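Local coordinates for 4-methyl-5(B-hydroxyethyl)-thiazole monophosphate biosynthesis enzyme (PDB 3OT1), which is of unknown function but belongs to the DJ-1/PfpI superfamily and may act in thiazole monophosphate biosynthesis, at residues Q147-Y152 with L158-P163; F169-I174 with T198-F203. One frame throughout, in Å; residues are numbered along the deposited sequence. Where two conformers were deposited one is given.

Contact 1. Residues Q147-Y152 with L158-P163; sequences QRVCYY and LTSQGP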
loop_
_atom_site.group_PDB
_atom_site.type_symbol
_atom_site.label_atom_id
_atom_site.label_comp_id
_atom_site.label_asym_id
_atom_site.label_seq_id
_atom_site.Cartn_x
_atom_site.Cartn_y
_atom_site.Cartn_z
ATOM N N GLN A 147 17.155 3.932 -11.373
ATOM C CA GLN A 147 15.903 3.360 -11.850
ATOM C C GLN A 147 14.925 3.226 -10.696
ATOM O O GLN A 147 15.319 2.938 -9.563
ATOM C CB GLN A 147 16.118 1.970 -12.410
ATOM C CG GLN A 147 16.994 1.879 -13.625
ATOM C CD GLN A 147 17.554 0.499 -13.727
ATOM O OE1 GLN A 147 18.527 0.151 -13.056
ATOM N NE2 GLN A 147 16.905 -0.320 -14.509
ATOM N N ARG A 148 13.650 3.412 -10.997
ATOM C CA ARG A 148 12.604 3.167 -10.009
ATOM C C ARG A 148 12.625 1.715 -9.542
ATOM O O ARG A 148 12.408 1.467 -8.347
ATOM C CB ARG A 148 11.227 3.531 -10.577
ATOM C CG ARG A 148 11.056 5.022 -10.840
ATOM C CD ARG A 148 9.758 5.345 -11.524
ATOM N NE ARG A 148 8.612 5.125 -10.667
ATOM C CZ ARG A 148 8.184 5.970 -9.730
ATOM N NH1 ARG A 148 8.793 7.128 -9.519
ATOM N NH2 ARG A 148 7.117 5.645 -9.032
ATOM N N VAL A 149 12.877 0.779 -10.461
ATOM C CA VAL A 149 13.061 -0.641 -10.177
ATOM C C VAL A 149 14.326 -1.099 -10.921
ATOM O O VAL A 149 14.432 -0.913 -12.118
ATOM C CB VAL A 149 11.846 -1.463 -10.650
ATOM C CG1 VAL A 149 12.040 -2.949 -10.391
ATOM C CG2 VAL A 149 10.545 -0.986 -9.990
ATOM N N CYS A 150 15.268 -1.646 -10.169
ATOM C CA CYS A 150 16.545 -2.102 -10.690
ATOM C C CYS A 150 16.709 -3.614 -10.499
ATOM O O CYS A 150 16.685 -4.109 -9.360
ATOM C CB CYS A 150 17.676 -1.379 -9.966
ATOM S SG CYS A 150 19.344 -1.971 -10.401
ATOM N N TYR A 151 16.883 -4.362 -11.584
ATOM C CA TYR A 151 17.194 -5.775 -11.529
ATOM C C TYR A 151 18.649 -5.999 -11.921
ATOM O O TYR A 151 19.100 -5.502 -12.949
ATOM C CB TYR A 151 16.272 -6.574 -12.450
ATOM C CG TYR A 151 16.553 -8.062 -12.372
ATOM C CD1 TYR A 151 16.530 -8.719 -11.147
ATOM C CD2 TYR A 151 16.840 -8.818 -13.498
ATOM C CE1 TYR A 151 16.787 -10.071 -11.026
ATOM C CE2 TYR A 151 17.073 -10.199 -13.387
ATOM C CZ TYR A 151 17.048 -10.802 -12.141
ATOM O OH TYR A 151 17.311 -12.137 -11.969
ATOM N N TYR A 152 19.365 -6.719 -11.065
ATOM C CA TYR A 152 20.754 -7.094 -11.308
ATOM C C TYR A 152 20.823 -8.628 -11.366
ATOM O O TYR A 152 20.852 -9.320 -10.352
ATOM C CB TYR A 152 21.663 -6.525 -10.217
ATOM C CG TYR A 152 23.114 -6.759 -10.473
ATOM C CD1 TYR A 152 23.761 -6.118 -11.519
ATOM C CD2 TYR A 152 23.846 -7.640 -9.689
ATOM C CE1 TYR A 152 25.111 -6.340 -11.770
ATOM C CE2 TYR A 152 25.191 -7.846 -9.933
ATOM C CZ TYR A 152 25.809 -7.202 -10.971
ATOM O OH TYR A 152 27.153 -7.435 -11.199
ATOM N N LEU A 158 16.747 -7.734 -6.922
ATOM C CA LEU A 158 15.806 -6.717 -7.375
ATOM C C LEU A 158 15.719 -5.645 -6.297
ATOM O O LEU A 158 15.445 -5.976 -5.136
ATOM C CB LEU A 158 14.428 -7.337 -7.579
ATOM C CG LEU A 158 13.353 -6.392 -8.140
ATOM C CD1 LEU A 158 13.667 -6.027 -9.610
ATOM C CD2 LEU A 158 11.972 -7.028 -7.995
ATOM N N THR A 159 15.938 -4.387 -6.658
ATOM C CA THR A 159 15.781 -3.322 -5.704
ATOM C C THR A 159 14.882 -2.214 -6.244
ATOM O O THR A 159 14.648 -2.094 -7.441
ATOM C CB THR A 159 17.147 -2.747 -5.260
ATOM O OG1 THR A 159 17.889 -2.333 -6.407
ATOM C CG2 THR A 159 17.906 -3.749 -4.428
ATOM N N SER A 160 14.351 -1.414 -5.318
ATOM C CA SER A 160 13.457 -0.341 -5.697
ATOM C C SER A 160 13.496 0.757 -4.633
ATOM O O SER A 160 14.128 0.608 -3.604
ATOM C CB SER A 160 12.059 -0.897 -5.932
ATOM O OG SER A 160 11.150 0.015 -6.505
ATOM N N GLN A 161 12.841 1.875 -4.894
ATOM C CA GLN A 161 13.098 3.121 -4.173
ATOM C C GLN A 161 12.189 3.493 -3.006
ATOM O O GLN A 161 12.690 4.013 -2.028
ATOM C CB GLN A 161 13.113 4.285 -5.166
ATOM C CG GLN A 161 14.231 4.175 -6.212
ATOM C CD GLN A 161 14.464 5.470 -6.929
ATOM O OE1 GLN A 161 13.983 6.534 -6.514
ATOM N NE2 GLN A 161 15.261 5.416 -7.982
ATOM N N GLY A 162 10.880 3.312 -3.072
ATOM C CA GLY A 162 10.058 3.880 -2.012
ATOM C C GLY A 162 8.607 3.511 -2.124
ATOM O O GLY A 162 8.194 2.701 -2.959
ATOM N N PRO A 163 7.785 4.134 -1.283
ATOM C CA PRO A 163 6.370 3.823 -1.264
ATOM C C PRO A 163 5.741 3.902 -2.661
ATOM O O PRO A 163 4.947 3.046 -3.037
ATOM C CB PRO A 163 5.803 4.875 -0.294
ATOM C CG PRO A 163 6.911 5.126 0.660
ATOM C CD PRO A 163 8.148 5.083 -0.204
HETATM O O HOH W 1 19.307 -4.340 -7.726
#
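Ser160 hangs its hydroxyl on the backbone carbonyl of Arg148: with OG anti to the backbone N (chi1 -171°), OG donates to Arg148 O over 2.7 Å, tilted from the carbonyl plane. The same OG is hydrogen-bonded to Thr165 OG1, which ties the strand end to the residue just before helix 166-178. Gln161 grips one residue further back. Its extended side chain brings NE2 to 2.9 Å from Gln147 O; NE2 stands well above the carbonyl plane of Gln147, off the lone pairs, and the N-H...O angle of 144° makes the bond a bent one.

Between these side-chain bonds and the turn, the backbones pair directly. Cys150 and Thr159 form an antiparallel hydrogen-bonded pair, Cys150 N to Thr159 O and Thr159 N to Cys150 O both measuring 2.8 Å and nearly straight. On their face of the sheet, Cys150 CB lies 3.7 Å from Thr159 OG1. This hydroxyl is hydrogen-bonded to Thr130 N and to a water that also approaches Cys150 O and probably donates to it.

On the face that Ser160 shares with Val149, Tyr151 and Leu158, which looks toward helix 166-178, the apolar side chains meet. Leu158 CG stands anti to its backbone N (chi1 -176°), and CD1 leans across to Val149 CG1 at 3.6 Å, the two side chains crossing obliquely. The same methyl lies 3.9 Å from Tyr151 CB. Beyond the strands, Arg148 turns away to a salt bridge with Glu168 and to the backbone of the neighbouring subunit.

This is a beta hairpin at the edge of a DJ-1-type mixed sheet, its second strand hydrogen-bonded to strand 106-110 and its first outermost within the chain.

Contact 2. Residues F169-I174 with T198-F203; sequences FALAMI and TELSGF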
loop_
_atom_site.group_PDB
_atom_site.type_symbol
_atom_site.label_atom_id
_atom_site.label_comp_id
_atom_site.label_asym_id
_atom_site.label_seq_id
_atom_site.Cartn_x
_atom_site.Cartn_y
_atom_site.Cartn_z
ATOM N N PHE A 169 7.549 -2.441 -8.146
ATOM C CA PHE A 169 8.500 -3.422 -7.618
ATOM C C PHE A 169 7.853 -4.794 -7.471
ATOM O O PHE A 169 8.427 -5.812 -7.895
ATOM C CB PHE A 169 8.995 -2.863 -6.278
ATOM C CG PHE A 169 9.745 -3.814 -5.376
ATOM C CD1 PHE A 169 11.056 -4.177 -5.631
ATOM C CD2 PHE A 169 9.185 -4.224 -4.186
ATOM C CE1 PHE A 169 11.756 -4.921 -4.733
ATOM C CE2 PHE A 169 9.883 -5.001 -3.294
ATOM C CZ PHE A 169 11.172 -5.355 -3.577
ATOM N N ALA A 170 6.696 -4.866 -6.808
ATOM C CA ALA A 170 6.016 -6.136 -6.611
ATOM C C ALA A 170 5.621 -6.781 -7.956
ATOM O O ALA A 170 5.753 -7.997 -8.120
ATOM C CB ALA A 170 4.822 -5.964 -5.701
ATOM N N LEU A 171 5.152 -5.977 -8.895
ATOM C CA LEU A 171 4.808 -6.485 -10.217
ATOM C C LEU A 171 6.045 -6.988 -10.959
ATOM O O LEU A 171 5.967 -8.011 -11.647
ATOM C CB LEU A 171 4.062 -5.427 -11.013
ATOM C CG LEU A 171 2.651 -5.135 -10.473
ATOM C CD1 LEU A 171 2.131 -3.803 -11.028
ATOM C CD2 LEU A 171 1.673 -6.281 -10.712
ATOM N N ALA A 172 7.177 -6.305 -10.814
ATOM C CA ALA A 172 8.431 -6.783 -11.408
ATOM C C ALA A 172 8.842 -8.119 -10.796
ATOM O O ALA A 172 9.338 -9.000 -11.502
ATOM C CB ALA A 172 9.532 -5.755 -11.190
HETATM N N MSE A 173 8.639 -8.284 -9.492
HETATM C CA MSE A 173 8.898 -9.572 -8.858
HETATM C C MSE A 173 8.081 -10.679 -9.506
HETATM O O MSE A 173 8.600 -11.749 -9.800
HETATM C CB MSE A 173 8.555 -9.551 -7.370
HETATM C CG MSE A 173 9.479 -8.814 -6.443
HETATM SE SE MSE A 173 9.002 -9.034 -4.598
HETATM C CE MSE A 173 9.271 -10.629 -4.702
ATOM N N ILE A 174 6.806 -10.426 -9.723
ATOM C CA ILE A 174 5.957 -11.403 -10.401
ATOM C C ILE A 174 6.483 -11.715 -11.793
ATOM O O ILE A 174 6.548 -12.890 -12.193
ATOM C CB ILE A 174 4.496 -10.934 -10.470
ATOM C CG1 ILE A 174 3.884 -10.829 -9.071
ATOM C CG2 ILE A 174 3.648 -11.892 -11.319
ATOM C CD1 ILE A 174 2.650 -9.907 -9.022
ATOM N N THR A 198 2.984 0.481 -18.855
ATOM C CA THR A 198 3.876 0.323 -19.999
ATOM C C THR A 198 5.250 -0.232 -19.631
ATOM O O THR A 198 5.801 -1.116 -20.304
ATOM C CB THR A 198 4.016 1.676 -20.685
ATOM O OG1 THR A 198 2.753 2.017 -21.258
ATOM C CG2 THR A 198 5.074 1.653 -21.744
ATOM N N GLU A 199 5.785 0.254 -18.535
ATOM C CA GLU A 199 7.103 -0.157 -18.109
ATOM C C GLU A 199 7.107 -1.573 -17.561
ATOM O O GLU A 199 8.089 -2.282 -17.705
ATOM C CB GLU A 199 7.647 0.850 -17.120
ATOM C CG GLU A 199 7.914 2.162 -17.823
ATOM C CD GLU A 199 8.540 3.207 -16.960
ATOM O OE1 GLU A 199 8.780 2.997 -15.737
ATOM O OE2 GLU A 199 8.768 4.282 -17.523
ATOM N N LEU A 200 6.016 -2.011 -16.953
ATOM C CA LEU A 200 5.910 -3.396 -16.551
ATOM C C LEU A 200 5.905 -4.307 -17.778
ATOM O O LEU A 200 6.637 -5.302 -17.825
ATOM C CB LEU A 200 4.639 -3.627 -15.765
ATOM C CG LEU A 200 4.443 -5.127 -15.504
ATOM C CD1 LEU A 200 5.517 -5.649 -14.537
ATOM C CD2 LEU A 200 3.074 -5.322 -15.038
ATOM N N SER A 201 5.100 -3.965 -18.781
ATOM C CA SER A 201 4.976 -4.819 -19.956
ATOM C C SER A 201 6.306 -4.950 -20.684
ATOM O O SER A 201 6.589 -5.985 -21.289
ATOM C CB SER A 201 3.869 -4.299 -20.868
ATOM O OG SER A 201 2.626 -4.485 -20.217
ATOM N N GLY A 202 7.159 -3.934 -20.585
ATOM C CA GLY A 202 8.474 -3.990 -21.212
ATOM C C GLY A 202 9.607 -4.477 -20.332
ATOM O O GLY A 202 10.752 -4.563 -20.780
ATOM N N PHE A 203 9.300 -4.816 -19.080
ATOM C CA PHE A 203 10.338 -5.058 -18.072
ATOM C C PHE A 203 11.231 -6.245 -18.409
ATOM O O PHE A 203 12.448 -6.150 -18.321
ATOM C CB PHE A 203 9.711 -5.253 -16.691
ATOM C CG PHE A 203 10.716 -5.552 -15.616
ATOM C CD1 PHE A 203 11.648 -4.611 -15.219
ATOM C CD2 PHE A 203 10.754 -6.790 -15.029
ATOM C CE1 PHE A 203 12.570 -4.920 -14.240
ATOM C CE2 PHE A 203 11.675 -7.080 -14.063
ATOM C CZ PHE A 203 12.569 -6.150 -13.680
#
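Leu171 and Ala172 of helix 166-178 meet Leu200 and Phe203 of the C-terminal region through apolar contacts, and no hydrogen bond crosses between the segments. The closest pair of CA atoms, those of Ala172 and Leu200, is 6.7 Å apart.

The aliphatic part is carried by the forked end of Leu200. With CG anti to the backbone N (chi1 173°), the leucine reaches out from its helix, and CD1 comes to 3.8 Å from Leu171 CB, while CD2 lies 4.1 Å from that same CB. CD1 also rests 3.8 Å from Leu171 O, so it touches backbone as well as side chain. Helix 180-187 packs against both leucines: Ala187 touches Leu171 and Leu200, and Val186 also touches Leu171.

The aromatic part is a CH-pi contact. Ala172 CB sits over one face of the Phe203 ring, 4.0 Å from the centroid and 20° off the ring normal, displaced toward the rim; its nearest ring atom is Phe203 CE2, at 3.8 Å. The trans first torsion of Phe203 (chi1 178°) extends the ring from its backbone to lie against the alanine. The small alanine side chain lets the ring come close to the helix backbone, with Phe203 CE2 4.0 Å from Ala172 O.

A backbone hydrogen bond steadies the second segment: Phe203 N donates to Leu200 O at 3.0 Å, a link three residues long that holds the two contacting residues of the C-terminal region near one another. Ser201, which turns elsewhere, bonds through OG to Gln184 NE2 of helix 180-187.

The arrangement is helix-on-helix packing in the outer layer of a DJ-1-like alpha/beta sandwich, where helix 194-201 and the residues after it lie against helix 166-178.

Overall arrangement
Helix 166-178, which follows strand 157-160 in the chain, joins the two contacts, whose centres are about 11 Å apart. One side of the helix lies on the sheet: Phe169 packs on Leu158 and Ser160 of contact 1, and the selenomethionine Met173 on Leu158, with Leu158 CD2 3.4 Å from Met173 CG. Another side carries contact 2. Contact 1 is partly buried, lies nearer the centre of the chain and mixes backbone pairing, polar side chains and the subunit interface. Contact 2 lies further out, yet its touching residues are mostly buried; its side chains meet through apolar contacts alone, and it touches no other chain of the assembly.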